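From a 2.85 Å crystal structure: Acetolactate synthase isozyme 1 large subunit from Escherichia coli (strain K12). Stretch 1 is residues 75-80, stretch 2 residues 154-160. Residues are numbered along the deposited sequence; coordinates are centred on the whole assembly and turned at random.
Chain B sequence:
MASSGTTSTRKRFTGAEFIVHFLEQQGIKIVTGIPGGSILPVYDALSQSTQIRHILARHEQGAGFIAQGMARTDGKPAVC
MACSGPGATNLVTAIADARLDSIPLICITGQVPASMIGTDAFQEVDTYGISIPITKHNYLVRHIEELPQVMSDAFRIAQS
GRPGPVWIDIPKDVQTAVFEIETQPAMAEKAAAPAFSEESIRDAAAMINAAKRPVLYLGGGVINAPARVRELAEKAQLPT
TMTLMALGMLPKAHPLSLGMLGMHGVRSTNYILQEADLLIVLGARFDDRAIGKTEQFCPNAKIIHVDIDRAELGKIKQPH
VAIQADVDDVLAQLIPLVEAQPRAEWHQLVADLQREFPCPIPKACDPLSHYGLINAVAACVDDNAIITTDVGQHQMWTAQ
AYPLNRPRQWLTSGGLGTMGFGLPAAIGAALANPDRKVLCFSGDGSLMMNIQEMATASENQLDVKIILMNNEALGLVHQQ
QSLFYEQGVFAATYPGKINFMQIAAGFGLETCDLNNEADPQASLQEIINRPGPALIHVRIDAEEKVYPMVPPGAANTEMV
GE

Stretch 1 75-80: GKPAVC
Stretch 2 (154-160) AFRIAQS

The contact joins a loop and the beginning of the strand that follows it to one side of a helix within a single chain; touching residues are at least 76 positions apart in sequence. Stretch 1 leaves a preceding helix at Gly75, whose phi/psi of 85/5 lies in a region that glycine, lacking a side chain, enters easily. Lys76 (-121/154) and Pro77 (-60/139) then extend the chain into the strand, Ala78 to Cys80, with phi near -110 to -126 and psi of 133 to 156. Stretch 2 enters already helical at Ala154, with Ala158 N hydrogen-bonded to Ala154 O at 2.8 Å. The closest CA pair is Pro77 and Gln159, 6.6 Å apart.

No hydrogen bond crosses the interface; 254 Å² is buried, counting both sides, chiefly by packing around Pro77. This proline points its CA-to-CB bond toward the helix and carries a C-gamma endo pucker. Its compact ring meets three residues: CG lies 3.8 Å from Phe155 CD2, CB lies 4.5 Å from Ala158 CB, and CD lies 3.4 Å from Gln159 OE1. Ala158 also points toward stretch 1, and its single methyl fills its place on the helix while leaving the backbones close.

Phe155 starts sideways, but its long side chain brings the ring nearer. Chi1 of -91° lies between wells, and chi2 is 76°. So placed, the ring reaches past Pro77 to the strand, where Val79 CG2 sits 3.9 Å from Phe155 CZ. Both aliphatic neighbours approach the ring obliquely. Val79, sideways with chi1 t (173°), offers a branched, apolar side chain suited to this buried site. Between Pro77 and Val79, Ala78 points away, as the alternation of an extended chain leads one to expect.

Gln159, at -112/-7, points toward stretch 1 with chi1 p (75°), chi2 t (-159°) and chi3 -15°. Its OE1 faces carbon atoms here, lying 3.6 Å from Lys76 CE as well as near the proline, while NE2 is hydrogen-bonded elsewhere in the structure. Lys76 also begins sideways and ends nearer: chi1 t (-166°), chi2 off-well at 131°, chi3 t (-151°) and chi4 m (-51°). Its aliphatic length runs beside Gln159 OE1 and carries NZ to the edge of the Phe155 ring, 4.4 Å from Phe155 CD2.

Arg156 points away, with chi1 and chi2 t and chi3 p. Its carbonyl O accepts Gln159 N at 3.0 Å, Ser160 N weakly at 3.0 Å, and Ser160 OG at 2.7 Å; chi1 m (-46°) turns that hydroxyl back to the backbone.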

# COMPACT_ATOMS: atom_id res chain seq x y z
N GLY B 75 -2.59 5.19 -10.98
CA GLY B 75 -1.15 5.03 -11.02
C GLY B 75 -0.34 6.29 -10.80
O GLY B 75 0.88 6.23 -10.94
N LYS B 76 -0.98 7.41 -10.47
CA LYS B 76 -0.38 8.75 -10.22
C LYS B 76 -0.68 9.28 -8.81
O LYS B 76 -1.65 8.83 -8.18
CB LYS B 76 -0.86 9.73 -11.32
CG LYS B 76 -0.06 11.05 -11.41
CD LYS B 76 0.43 11.47 -12.81
CE LYS B 76 1.75 12.31 -12.74
NZ LYS B 76 1.74 13.48 -11.79
N PRO B 77 0.15 10.14 -8.23
CA PRO B 77 -0.20 10.70 -6.90
C PRO B 77 -1.52 11.48 -6.86
O PRO B 77 -1.86 12.24 -7.77
CB PRO B 77 0.97 11.63 -6.57
CG PRO B 77 1.77 11.75 -7.82
CD PRO B 77 1.53 10.51 -8.62
N ALA B 78 -2.27 11.26 -5.78
CA ALA B 78 -3.48 12.00 -5.44
C ALA B 78 -3.21 12.84 -4.20
O ALA B 78 -2.31 12.52 -3.42
CB ALA B 78 -4.65 11.04 -5.23
N VAL B 79 -3.95 13.93 -4.03
CA VAL B 79 -3.65 14.96 -3.05
C VAL B 79 -4.79 15.11 -2.05
O VAL B 79 -5.96 15.23 -2.45
CB VAL B 79 -3.37 16.30 -3.75
CG1 VAL B 79 -3.24 17.43 -2.73
CG2 VAL B 79 -2.10 16.18 -4.61
N CYS B 80 -4.45 15.17 -0.76
CA CYS B 80 -5.43 15.48 0.29
C CYS B 80 -4.94 16.65 1.14
O CYS B 80 -3.74 16.91 1.21
CB CYS B 80 -5.72 14.28 1.17
SG CYS B 80 -4.27 13.39 1.70
N ALA B 154 8.56 16.66 -3.90
CA ALA B 154 7.54 15.81 -3.29
C ALA B 154 6.89 14.91 -4.35
O ALA B 154 6.90 13.68 -4.22
CB ALA B 154 6.50 16.66 -2.57
N PHE B 155 6.44 15.52 -5.45
CA PHE B 155 5.79 14.75 -6.50
C PHE B 155 6.75 13.78 -7.16
O PHE B 155 6.33 12.72 -7.63
CB PHE B 155 5.17 15.67 -7.54
CG PHE B 155 3.75 16.02 -7.26
CD1 PHE B 155 3.43 16.95 -6.28
CD2 PHE B 155 2.72 15.41 -7.97
CE1 PHE B 155 2.12 17.27 -6.02
CE2 PHE B 155 1.41 15.72 -7.72
CZ PHE B 155 1.11 16.65 -6.74
N ARG B 156 8.04 14.11 -7.23
CA ARG B 156 8.98 13.11 -7.73
C ARG B 156 9.07 11.96 -6.73
O ARG B 156 8.84 10.79 -7.08
CB ARG B 156 10.35 13.76 -7.98
CG ARG B 156 11.44 12.82 -8.50
CD ARG B 156 12.83 13.47 -8.57
NE ARG B 156 13.28 13.95 -7.25
CZ ARG B 156 13.96 13.23 -6.36
NH1 ARG B 156 14.28 11.96 -6.60
NH2 ARG B 156 14.32 13.78 -5.20
N ILE B 157 9.27 12.29 -5.45
CA ILE B 157 9.50 11.27 -4.44
C ILE B 157 8.29 10.36 -4.30
O ILE B 157 8.43 9.14 -4.21
CB ILE B 157 9.83 11.94 -3.10
CG1 ILE B 157 11.13 12.74 -3.18
CG2 ILE B 157 9.80 10.94 -1.98
CD1 ILE B 157 11.31 13.69 -2.02
N ALA B 158 7.09 10.93 -4.34
CA ALA B 158 5.91 10.11 -4.15
C ALA B 158 5.76 9.05 -5.24
O ALA B 158 5.15 8.00 -5.00
CB ALA B 158 4.68 11.01 -4.11
N GLN B 159 6.27 9.32 -6.45
CA GLN B 159 5.96 8.46 -7.57
C GLN B 159 7.14 7.65 -8.08
O GLN B 159 6.94 6.83 -8.99
CB GLN B 159 5.33 9.25 -8.73
CG GLN B 159 6.26 10.12 -9.56
CD GLN B 159 5.50 11.22 -10.31
OE1 GLN B 159 4.28 11.16 -10.43
NE2 GLN B 159 6.22 12.21 -10.82
N SER B 160 8.35 7.89 -7.58
CA SER B 160 9.49 7.18 -8.14
C SER B 160 9.76 5.94 -7.32
O SER B 160 9.25 5.76 -6.23
CB SER B 160 10.74 8.06 -8.16
OG SER B 160 10.45 9.35 -8.66